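Local coordinates for protein glutamate--tRNA ligase (Elizabethkingia anophelis, PDB 6B1Z) that attaches glutamate to its cognate tRNA in an ATP-dependent reaction, as a class I aminoacyl-tRNA synthetase with a C-terminal anticodon-binding domain, at residues M362-K372 and D384-K395; F410-F418 and E498-T509. All coordinates share one frame; numbering follows the deposited sequence.

Contact 1: residues M362-K372 and D384-K395; sequences MSNEAILPEFK and DEKALKIIGLMK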
loop_
_atom_site.group_PDB
_atom_site.type_symbol
_atom_site.label_atom_id
_atom_site.label_comp_id
_atom_site.label_asym_id
_atom_site.label_seq_id
_atom_site.Cartn_x
_atom_site.Cartn_y
_atom_site.Cartn_z
ATOM N N MET A 362 -10.813 -18.099 -7.175
ATOM C CA MET A 362 -9.699 -19.043 -7.143
ATOM C C MET A 362 -10.214 -20.475 -7.154
ATOM O O MET A 362 -11.250 -20.785 -6.572
ATOM C CB MET A 362 -8.851 -18.830 -5.887
ATOM C CG MET A 362 -8.144 -17.493 -5.845
ATOM S SD MET A 362 -7.174 -17.253 -4.350
ATOM C CE MET A 362 -5.955 -18.566 -4.443
ATOM N N SER A 363 -9.468 -21.360 -7.817
ATOM C CA SER A 363 -9.783 -22.778 -7.733
ATOM C C SER A 363 -9.521 -23.297 -6.321
ATOM O O SER A 363 -8.739 -22.725 -5.551
ATOM C CB SER A 363 -8.943 -23.575 -8.728
ATOM O OG SER A 363 -7.574 -23.490 -8.370
ATOM N N ASN A 364 -10.175 -24.411 -5.997
ATOM C CA ASN A 364 -9.923 -25.051 -4.712
ATOM C C ASN A 364 -8.455 -25.436 -4.594
ATOM O O ASN A 364 -7.840 -25.255 -3.535
ATOM C CB ASN A 364 -10.835 -26.268 -4.523
ATOM C CG ASN A 364 -12.311 -25.894 -4.511
ATOM O OD1 ASN A 364 -12.664 -24.746 -4.226
ATOM N ND2 ASN A 364 -13.179 -26.861 -4.799
ATOM N N GLU A 365 -7.862 -25.930 -5.691
ATOM C CA GLU A 365 -6.446 -26.281 -5.667
ATOM C C GLU A 365 -5.551 -25.075 -5.405
ATOM O O GLU A 365 -4.523 -25.207 -4.733
ATOM C CB GLU A 365 -6.050 -26.949 -6.979
ATOM C CG GLU A 365 -6.605 -28.350 -7.148
ATOM C CD GLU A 365 -5.793 -29.416 -6.417
ATOM O OE1 GLU A 365 -5.138 -29.095 -5.399
ATOM O OE2 GLU A 365 -5.804 -30.571 -6.880
ATOM N N ALA A 366 -5.899 -23.900 -5.951
ATOM C CA ALA A 366 -5.083 -22.711 -5.727
ATOM C C ALA A 366 -5.109 -22.273 -4.262
ATOM O O ALA A 366 -4.119 -21.719 -3.767
ATOM C CB ALA A 366 -5.557 -21.568 -6.638
ATOM N N ILE A 367 -6.217 -22.530 -3.565
ATOM C CA ILE A 367 -6.368 -22.176 -2.156
ATOM C C ILE A 367 -5.686 -23.195 -1.244
ATOM O O ILE A 367 -5.265 -22.852 -0.131
ATOM C CB ILE A 367 -7.867 -22.052 -1.832
ATOM C CG1 ILE A 367 -8.475 -20.856 -2.569
ATOM C CG2 ILE A 367 -8.113 -21.939 -0.317
ATOM C CD1 ILE A 367 -9.993 -20.868 -2.575
ATOM N N LEU A 368 -5.562 -24.446 -1.686
ATOM C CA LEU A 368 -5.105 -25.527 -0.807
ATOM C C LEU A 368 -3.781 -25.257 -0.098
ATOM O O LEU A 368 -3.693 -25.541 1.108
ATOM C CB LEU A 368 -5.021 -26.845 -1.598
ATOM C CG LEU A 368 -4.631 -28.083 -0.775
ATOM C CD1 LEU A 368 -5.690 -28.405 0.275
ATOM C CD2 LEU A 368 -4.414 -29.270 -1.697
ATOM N N PRO A 369 -2.730 -24.755 -0.754
ATOM C CA PRO A 369 -1.459 -24.578 -0.023
ATOM C C PRO A 369 -1.577 -23.654 1.180
ATOM O O PRO A 369 -1.097 -24.007 2.262
ATOM C CB PRO A 369 -0.514 -24.019 -1.094
ATOM C CG PRO A 369 -1.114 -24.462 -2.396
ATOM C CD PRO A 369 -2.587 -24.439 -2.190
ATOM N N GLU A 370 -2.214 -22.490 1.024
ATOM C CA GLU A 370 -2.372 -21.610 2.176
ATOM C C GLU A 370 -3.310 -22.223 3.207
ATOM O O GLU A 370 -3.077 -22.099 4.415
ATOM C CB GLU A 370 -2.867 -20.233 1.733
ATOM C CG GLU A 370 -2.968 -19.219 2.889
ATOM C CD GLU A 370 -1.612 -18.894 3.538
ATOM O OE1 GLU A 370 -0.556 -19.066 2.882
ATOM O OE2 GLU A 370 -1.606 -18.472 4.717
ATOM N N PHE A 371 -4.364 -22.910 2.758
ATOM C CA PHE A 371 -5.267 -23.543 3.710
ATOM C C PHE A 371 -4.537 -24.590 4.545
ATOM O O PHE A 371 -4.728 -24.666 5.764
ATOM C CB PHE A 371 -6.460 -24.162 2.982
ATOM C CG PHE A 371 -7.481 -24.778 3.898
ATOM C CD1 PHE A 371 -8.098 -24.018 4.887
ATOM C CD2 PHE A 371 -7.853 -26.102 3.751
ATOM C CE1 PHE A 371 -9.052 -24.590 5.733
ATOM C CE2 PHE A 371 -8.809 -26.676 4.582
ATOM C CZ PHE A 371 -9.413 -25.910 5.581
ATOM N N LYS A 372 -3.694 -25.407 3.904
ATOM C CA LYS A 372 -2.944 -26.409 4.653
ATOM C C LYS A 372 -1.980 -25.768 5.639
ATOM O O LYS A 372 -1.708 -26.346 6.701
ATOM C CB LYS A 372 -2.187 -27.331 3.685
ATOM C CG LYS A 372 -3.112 -28.302 2.943
ATOM C CD LYS A 372 -2.349 -29.195 1.981
ATOM C CE LYS A 372 -1.419 -30.135 2.732
ATOM N NZ LYS A 372 -0.937 -31.251 1.855
ATOM N N ASP A 384 -5.872 -34.321 1.685
ATOM C CA ASP A 384 -6.071 -33.305 0.654
ATOM C C ASP A 384 -7.461 -33.417 0.037
ATOM O O ASP A 384 -8.078 -32.400 -0.309
ATOM C CB ASP A 384 -5.005 -33.421 -0.439
ATOM C CG ASP A 384 -3.596 -33.090 0.044
ATOM O OD1 ASP A 384 -3.428 -32.298 0.990
ATOM O OD2 ASP A 384 -2.636 -33.633 -0.550
ATOM N N GLU A 385 -7.962 -34.642 -0.139
ATOM C CA GLU A 385 -9.324 -34.843 -0.627
ATOM C C GLU A 385 -10.341 -34.099 0.224
ATOM O O GLU A 385 -11.196 -33.377 -0.302
ATOM C CB GLU A 385 -9.644 -36.341 -0.659
ATOM C CG GLU A 385 -11.012 -36.661 -1.212
ATOM C CD GLU A 385 -11.287 -38.150 -1.214
ATOM O OE1 GLU A 385 -10.574 -38.885 -0.494
ATOM O OE2 GLU A 385 -12.197 -38.587 -1.947
ATOM N N LYS A 386 -10.274 -34.276 1.548
ATOM C CA LYS A 386 -11.231 -33.591 2.414
ATOM C C LYS A 386 -10.983 -32.092 2.433
ATOM O O LYS A 386 -11.940 -31.310 2.433
ATOM C CB LYS A 386 -11.179 -34.176 3.822
ATOM C CG LYS A 386 -11.775 -35.576 3.906
ATOM C CD LYS A 386 -11.724 -36.110 5.330
ATOM C CE LYS A 386 -12.490 -37.422 5.464
ATOM N NZ LYS A 386 -13.939 -37.255 5.143
ATOM N N ALA A 387 -9.715 -31.671 2.423
ATOM C CA ALA A 387 -9.416 -30.241 2.438
ATOM C C ALA A 387 -10.011 -29.537 1.228
ATOM O O ALA A 387 -10.578 -28.447 1.359
ATOM C CB ALA A 387 -7.907 -30.029 2.493
ATOM N N LEU A 388 -9.876 -30.127 0.036
ATOM C CA LEU A 388 -10.435 -29.495 -1.160
ATOM C C LEU A 388 -11.951 -29.401 -1.075
ATOM O O LEU A 388 -12.538 -28.400 -1.498
ATOM C CB LEU A 388 -10.022 -30.265 -2.418
ATOM C CG LEU A 388 -8.560 -30.164 -2.826
ATOM C CD1 LEU A 388 -8.323 -31.082 -4.018
ATOM C CD2 LEU A 388 -8.162 -28.763 -3.206
ATOM N N LYS A 389 -12.603 -30.432 -0.536
ATOM C CA LYS A 389 -14.053 -30.392 -0.394
ATOM C C LYS A 389 -14.476 -29.326 0.612
ATOM O O LYS A 389 -15.466 -28.616 0.391
ATOM C CB LYS A 389 -14.581 -31.769 0.005
ATOM C CG LYS A 389 -14.510 -32.785 -1.129
ATOM C CD LYS A 389 -15.361 -34.012 -0.842
ATOM C CE LYS A 389 -15.320 -35.007 -1.986
ATOM N NZ LYS A 389 -14.110 -35.871 -1.934
ATOM N N ILE A 390 -13.729 -29.186 1.710
ATOM C CA ILE A 390 -14.036 -28.145 2.693
ATOM C C ILE A 390 -13.871 -26.762 2.065
ATOM O O ILE A 390 -14.728 -25.883 2.225
ATOM C CB ILE A 390 -13.159 -28.321 3.950
ATOM C CG1 ILE A 390 -13.614 -29.568 4.733
ATOM C CG2 ILE A 390 -13.194 -27.044 4.829
ATOM C CD1 ILE A 390 -12.665 -30.010 5.831
ATOM N N ILE A 391 -12.785 -26.560 1.307
ATOM C CA ILE A 391 -12.582 -25.286 0.616
ATOM C C ILE A 391 -13.761 -24.990 -0.303
ATOM O O ILE A 391 -14.294 -23.872 -0.314
ATOM C CB ILE A 391 -11.246 -25.303 -0.158
ATOM C CG1 ILE A 391 -10.050 -25.288 0.804
ATOM C CG2 ILE A 391 -11.161 -24.126 -1.144
ATOM C CD1 ILE A 391 -8.741 -25.669 0.114
ATOM N N GLY A 392 -14.207 -25.996 -1.068
ATOM C CA GLY A 392 -15.334 -25.783 -1.965
ATOM C C GLY A 392 -16.610 -25.398 -1.235
ATOM O O GLY A 392 -17.397 -24.587 -1.729
ATOM N N LEU A 393 -16.831 -25.977 -0.051
ATOM C CA LEU A 393 -18.025 -25.707 0.740
ATOM C C LEU A 393 -17.973 -24.355 1.428
ATOM O O LEU A 393 -19.028 -23.815 1.791
ATOM C CB LEU A 393 -18.213 -26.778 1.819
ATOM C CG LEU A 393 -18.617 -28.192 1.408
ATOM C CD1 LEU A 393 -18.407 -29.139 2.584
ATOM C CD2 LEU A 393 -20.064 -28.187 0.955
ATOM N N MET A 394 -16.780 -23.795 1.619
ATOM C CA MET A 394 -16.631 -22.626 2.477
ATOM C C MET A 394 -16.178 -21.364 1.765
ATOM O O MET A 394 -16.379 -20.269 2.309
ATOM C CB MET A 394 -15.628 -22.908 3.608
ATOM C CG MET A 394 -16.017 -24.042 4.536
ATOM S SD MET A 394 -17.251 -23.557 5.750
ATOM C CE MET A 394 -16.298 -22.370 6.714
ATOM N N LYS A 395 -15.558 -21.466 0.588
ATOM C CA LYS A 395 -14.867 -20.292 0.061
ATOM C C LYS A 395 -15.824 -19.185 -0.360
ATOM O O LYS A 395 -15.414 -18.023 -0.379
ATOM C CB LYS A 395 -13.952 -20.669 -1.112
ATOM C CG LYS A 395 -14.663 -21.156 -2.350
ATOM C CD LYS A 395 -13.650 -21.422 -3.478
ATOM C CE LYS A 395 -14.358 -21.834 -4.757
ATOM N NZ LYS A 395 -13.418 -22.501 -5.718
HETATM O O HOH W 1 -0.663 -30.815 -1.100
#
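Ile391 of helix 384-394 plugs into a hole formed by Asn364, Ile367, Leu368 and Phe371, and Leu368 returns the knob into the hole among Asp384, Ala387, Leu388 and Ile391. This reciprocal knobs-into-holes packing joins two consecutive helices of the all-helical anticodon-binding domain; the axes of segments 364-372 and 384-394 pass 9.2 Å apart at 110°. On Ile391, CG2 lies against Ile367 CD1 at 3.7 Å, CG1 approaches the Phe371 ring in an off-centre CH-pi contact, 4.2 Å from its centroid, and CD1 reaches the backbone at Leu368 CA. Ala387 CB touches the edge of the same ring and also meets Leu368 CD1 at 3.5 Å. Ile404 of helix 401-406 also touches Phe371.

From CB, the chain of Lys395 leaves with CG between its backbone N and carbonyl carbon (chi1 66°) and runs extended across the start of helix 364-372: CD passes Ile367 CD1 at 3.8 Å, CE skirts Asn364 OD1, and NZ donates to two oxygens. The bond from Lys395 NZ to Met362 O, 2.9 Å, lies in the carbonyl plane; the one from NZ to Asn364 OD1, 2.8 Å, comes from 45° out of the amide carbonyl plane, not along a lone pair. Asn364 meets this lysine at about a right angle. At the other end Lys372 bends at chi3 and brings NZ to the syn lone pair of Asp384 OD1, 2.8 Å, in a salt bridge; a water accepts from the same NZ and bonds weakly to Asp384 OD2.

Lysines thus close both ends of an aliphatic and aromatic centre, one donating to neutral oxygens just before and within the first turn of a helix, the other paired with a carboxylate at the solvent-exposed end.

Contact 2: residues F410-F418 and E498-T509; sequences FFFHAPESF and ETISRINKAIET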
loop_
_atom_site.group_PDB
_atom_site.type_symbol
_atom_site.label_atom_id
_atom_site.label_comp_id
_atom_site.label_asym_id
_atom_site.label_seq_id
_atom_site.Cartn_x
_atom_site.Cartn_y
_atom_site.Cartn_z
ATOM N N PHE A 410 -15.886 -26.872 13.229
ATOM C CA PHE A 410 -16.683 -28.091 13.373
ATOM C C PHE A 410 -16.298 -29.183 12.387
ATOM O O PHE A 410 -16.714 -30.328 12.578
ATOM C CB PHE A 410 -18.167 -27.763 13.212
ATOM C CG PHE A 410 -18.440 -26.800 12.092
ATOM C CD1 PHE A 410 -18.633 -25.454 12.353
ATOM C CD2 PHE A 410 -18.465 -27.235 10.774
ATOM C CE1 PHE A 410 -18.855 -24.548 11.316
ATOM C CE2 PHE A 410 -18.689 -26.344 9.729
ATOM C CZ PHE A 410 -18.885 -25.000 10.005
ATOM N N PHE A 411 -15.528 -28.876 11.340
ATOM C CA PHE A 411 -15.043 -29.948 10.479
ATOM C C PHE A 411 -13.979 -30.780 11.169
ATOM O O PHE A 411 -13.755 -31.934 10.781
ATOM C CB PHE A 411 -14.465 -29.390 9.171
ATOM C CG PHE A 411 -15.501 -28.877 8.209
ATOM C CD1 PHE A 411 -16.421 -29.737 7.622
ATOM C CD2 PHE A 411 -15.525 -27.539 7.854
ATOM C CE1 PHE A 411 -17.359 -29.263 6.713
ATOM C CE2 PHE A 411 -16.470 -27.058 6.954
ATOM C CZ PHE A 411 -17.385 -27.923 6.385
ATOM N N PHE A 412 -13.324 -30.220 12.180
ATOM C CA PHE A 412 -12.151 -30.819 12.795
ATOM C C PHE A 412 -12.300 -31.081 14.286
ATOM O O PHE A 412 -11.514 -31.863 14.834
ATOM C CB PHE A 412 -10.931 -29.913 12.563
ATOM C CG PHE A 412 -10.845 -29.367 11.165
ATOM C CD1 PHE A 412 -10.362 -30.155 10.128
ATOM C CD2 PHE A 412 -11.261 -28.075 10.885
ATOM C CE1 PHE A 412 -10.288 -29.657 8.841
ATOM C CE2 PHE A 412 -11.190 -27.573 9.598
ATOM C CZ PHE A 412 -10.704 -28.365 8.579
ATOM N N HIS A 413 -13.279 -30.466 14.950
ATOM C CA HIS A 413 -13.445 -30.565 16.398
ATOM C C HIS A 413 -14.916 -30.757 16.730
ATOM O O HIS A 413 -15.770 -30.048 16.190
ATOM C CB HIS A 413 -12.925 -29.307 17.105
ATOM C CG HIS A 413 -11.563 -28.874 16.659
ATOM N ND1 HIS A 413 -10.416 -29.561 16.994
ATOM C CD2 HIS A 413 -11.164 -27.814 15.914
ATOM C CE1 HIS A 413 -9.369 -28.946 16.473
ATOM N NE2 HIS A 413 -9.796 -27.884 15.810
ATOM N N ALA A 414 -15.211 -31.698 17.639
ATOM C CA ALA A 414 -16.585 -31.890 18.074
ATOM C C ALA A 414 -17.009 -30.775 19.029
ATOM O O ALA A 414 -16.180 -30.215 19.752
ATOM C CB ALA A 414 -16.741 -33.242 18.765
ATOM N N PRO A 415 -18.297 -30.430 19.054
ATOM C CA PRO A 415 -18.766 -29.443 20.030
ATOM C C PRO A 415 -18.688 -29.999 21.444
ATOM O O PRO A 415 -19.002 -31.167 21.693
ATOM C CB PRO A 415 -20.221 -29.180 19.613
ATOM C CG PRO A 415 -20.386 -29.834 18.265
ATOM C CD PRO A 415 -19.395 -30.946 18.219
ATOM N N GLU A 416 -18.262 -29.146 22.374
ATOM C CA GLU A 416 -18.205 -29.520 23.781
ATOM C C GLU A 416 -19.450 -29.078 24.544
ATOM O O GLU A 416 -19.904 -29.787 25.450
ATOM C CB GLU A 416 -16.947 -28.932 24.424
ATOM C CG GLU A 416 -15.662 -29.516 23.861
ATOM C CD GLU A 416 -14.430 -28.733 24.262
ATOM O OE1 GLU A 416 -14.565 -27.756 25.029
ATOM O OE2 GLU A 416 -13.325 -29.094 23.805
ATOM N N SER A 417 -20.011 -27.929 24.188
ATOM C CA SER A 417 -21.263 -27.426 24.741
ATOM C C SER A 417 -22.267 -27.204 23.612
ATOM O O SER A 417 -22.009 -27.518 22.448
ATOM C CB SER A 417 -21.034 -26.132 25.525
ATOM O OG SER A 417 -20.404 -25.154 24.715
ATOM N N PHE A 418 -23.425 -26.655 23.970
ATOM C CA PHE A 418 -24.456 -26.333 22.995
ATOM C C PHE A 418 -25.097 -25.007 23.368
ATOM O O PHE A 418 -25.495 -24.811 24.520
ATOM C CB PHE A 418 -25.522 -27.433 22.919
ATOM C CG PHE A 418 -24.977 -28.789 22.570
ATOM C CD1 PHE A 418 -24.722 -29.131 21.251
ATOM C CD2 PHE A 418 -24.732 -29.729 23.558
ATOM C CE1 PHE A 418 -24.228 -30.384 20.923
ATOM C CE2 PHE A 418 -24.240 -30.983 23.239
ATOM C CZ PHE A 418 -23.986 -31.311 21.918
ATOM N N GLU A 498 -17.896 -40.212 13.371
ATOM C CA GLU A 498 -17.918 -38.956 14.115
ATOM C C GLU A 498 -19.316 -38.340 14.133
ATOM O O GLU A 498 -19.729 -37.762 15.144
ATOM C CB GLU A 498 -16.904 -37.978 13.520
ATOM C CG GLU A 498 -16.832 -36.624 14.228
ATOM C CD GLU A 498 -16.326 -36.738 15.658
ATOM O OE1 GLU A 498 -15.598 -37.708 15.962
ATOM O OE2 GLU A 498 -16.664 -35.861 16.485
ATOM N N THR A 499 -20.055 -38.452 13.024
ATOM C CA THR A 499 -21.436 -37.973 12.999
ATOM C C THR A 499 -22.266 -38.631 14.092
ATOM O O THR A 499 -22.943 -37.950 14.872
ATOM C CB THR A 499 -22.064 -38.237 11.629
ATOM O OG1 THR A 499 -21.422 -37.425 10.641
ATOM C CG2 THR A 499 -23.557 -37.919 11.644
ATOM N N ILE A 500 -22.221 -39.964 14.166
ATOM C CA ILE A 500 -22.991 -40.685 15.173
ATOM C C ILE A 500 -22.493 -40.346 16.573
ATOM O O ILE A 500 -23.290 -40.164 17.498
ATOM C CB ILE A 500 -22.941 -42.198 14.892
ATOM C CG1 ILE A 500 -23.497 -42.490 13.495
ATOM C CG2 ILE A 500 -23.722 -42.969 15.949
ATOM C CD1 ILE A 500 -23.313 -43.928 13.048
ATOM N N SER A 501 -21.174 -40.226 16.742
ATOM C CA SER A 501 -20.618 -39.837 18.036
ATOM C C SER A 501 -21.182 -38.498 18.507
ATOM O O SER A 501 -21.611 -38.364 19.660
ATOM C CB SER A 501 -19.092 -39.777 17.951
ATOM O OG SER A 501 -18.535 -39.350 19.182
ATOM N N ARG A 502 -21.193 -37.492 17.626
ATOM C CA ARG A 502 -21.715 -36.186 18.020
ATOM C C ARG A 502 -23.209 -36.246 18.309
ATOM O O ARG A 502 -23.700 -35.554 19.207
ATOM C CB ARG A 502 -21.424 -35.149 16.938
ATOM C CG ARG A 502 -19.952 -34.865 16.764
ATOM C CD ARG A 502 -19.720 -33.740 15.775
ATOM N NE ARG A 502 -18.312 -33.679 15.406
ATOM C CZ ARG A 502 -17.774 -32.727 14.652
ATOM N NH1 ARG A 502 -18.530 -31.741 14.185
ATOM N NH2 ARG A 502 -16.476 -32.768 14.368
ATOM N N ILE A 503 -23.950 -37.054 17.546
ATOM C CA ILE A 503 -25.386 -37.182 17.783
ATOM C C ILE A 503 -25.635 -37.789 19.158
ATOM O O ILE A 503 -26.439 -37.278 19.946
ATOM C CB ILE A 503 -26.045 -38.021 16.673
ATOM C CG1 ILE A 503 -26.052 -37.268 15.343
ATOM C CG2 ILE A 503 -27.464 -38.423 17.072
ATOM C CD1 ILE A 503 -26.448 -38.145 14.173
ATOM N N ASN A 504 -24.934 -38.883 19.468
ATOM C CA ASN A 504 -25.102 -39.532 20.767
ATOM C C ASN A 504 -24.666 -38.614 21.901
ATOM O O ASN A 504 -25.269 -38.616 22.979
ATOM C CB ASN A 504 -24.317 -40.845 20.807
ATOM C CG ASN A 504 -24.933 -41.920 19.929
ATOM O OD1 ASN A 504 -26.155 -42.021 19.812
ATOM N ND2 ASN A 504 -24.086 -42.729 19.304
ATOM N N LYS A 505 -23.618 -37.818 21.672
ATOM C CA LYS A 505 -23.195 -36.843 22.670
ATOM C C LYS A 505 -24.283 -35.804 22.912
ATOM O O LYS A 505 -24.540 -35.414 24.057
ATOM C CB LYS A 505 -21.887 -36.186 22.223
ATOM C CG LYS A 505 -21.657 -34.772 22.736
ATOM C CD LYS A 505 -21.152 -34.750 24.167
ATOM C CE LYS A 505 -20.770 -33.334 24.577
ATOM N NZ LYS A 505 -20.250 -33.268 25.968
ATOM N N ALA A 506 -24.951 -35.359 21.843
ATOM C CA ALA A 506 -26.032 -34.390 22.000
ATOM C C ALA A 506 -27.255 -35.027 22.650
ATOM O O ALA A 506 -27.952 -34.376 23.437
ATOM C CB ALA A 506 -26.394 -33.782 20.645
ATOM N N ILE A 507 -27.539 -36.292 22.323
ATOM C CA ILE A 507 -28.642 -37.002 22.969
ATOM C C ILE A 507 -28.390 -37.116 24.466
ATOM O O ILE A 507 -29.276 -36.854 25.288
ATOM C CB ILE A 507 -28.845 -38.388 22.328
ATOM C CG1 ILE A 507 -29.454 -38.260 20.930
ATOM C CG2 ILE A 507 -29.724 -39.265 23.213
ATOM C CD1 ILE A 507 -29.609 -39.591 20.213
ATOM N N GLU A 508 -27.169 -37.505 24.842
ATOM C CA GLU A 508 -26.803 -37.592 26.250
ATOM C C GLU A 508 -26.779 -36.232 26.933
ATOM O O GLU A 508 -26.696 -36.178 28.164
ATOM C CB GLU A 508 -25.438 -38.270 26.394
ATOM N N THR A 509 -26.851 -35.146 26.172
ATOM C CA THR A 509 -26.889 -33.803 26.732
ATOM C C THR A 509 -28.246 -33.158 26.465
ATOM O O THR A 509 -28.875 -32.611 27.370
ATOM C CB THR A 509 -25.780 -32.912 26.143
ATOM O OG1 THR A 509 -24.519 -33.592 26.225
ATOM C CG2 THR A 509 -25.690 -31.596 26.899
#
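Residues 410-418 form an irregular strip beside the last turns of helix 487-507, closest at Ala414 and Arg502, whose CA atoms are 6.7 Å apart; further on, Phe418 faces Ala506 with CA atoms 8.3 Å apart. Arg502 extends from the helix, and its guanidinium grips the carbonyl of Phe410 end-on, NH1 at 2.8 Å and NH2 at 3.0 Å from Phe410 O. The oxygen lies within 4° of the guanidinium plane, and the NH1 bond follows a lone pair. NE donates almost straight, at 175°, to the anti lone pair of Glu498 OE2 one turn earlier; this salt bridge and the grip on Phe410 O, both in the guanidinium plane, together set its rotation, while Ala414 CA covers one face. NH1 also bonds to Leu478 O, so one arginine of the C-terminal helix of the anticodon-binding domain links the loop after helix 401-406 with helix 467-479. The Pro415 ring crosses the Arg502 chain at about a right angle, CD to CD 3.7 Å. Beyond it, Phe418 CZ lies 3.7 Å from Ala506 CB, while CE2 meets Thr509 CB and CD2 its methyl CG2; Thr509 OG1 is turned back to donate to Lys505 O at 2.8 Å.

Overall arrangement
Contact 1 lies wholly ahead of contact 2 in the sequence, both in the anticodon-binding domain, with centres about 24 Å apart. Contact 1 pairs neighbouring helices; contact 2 reaches across 79 mostly helical residues to bring the final helix back beside the 410-418 loop. Their edges touch: Ile390 CD1 packs on Phe411 CB and Phe412 CZ, and Met394 SD meets Phe411 CE2. Helix 384-394 also borders helix 487-507 through Lys389 and Leu393. The two contacts therefore belong to a continuous helical body lying to one side of the chain's centre, a helical domain that, by family, probably binds the tRNA anticodon.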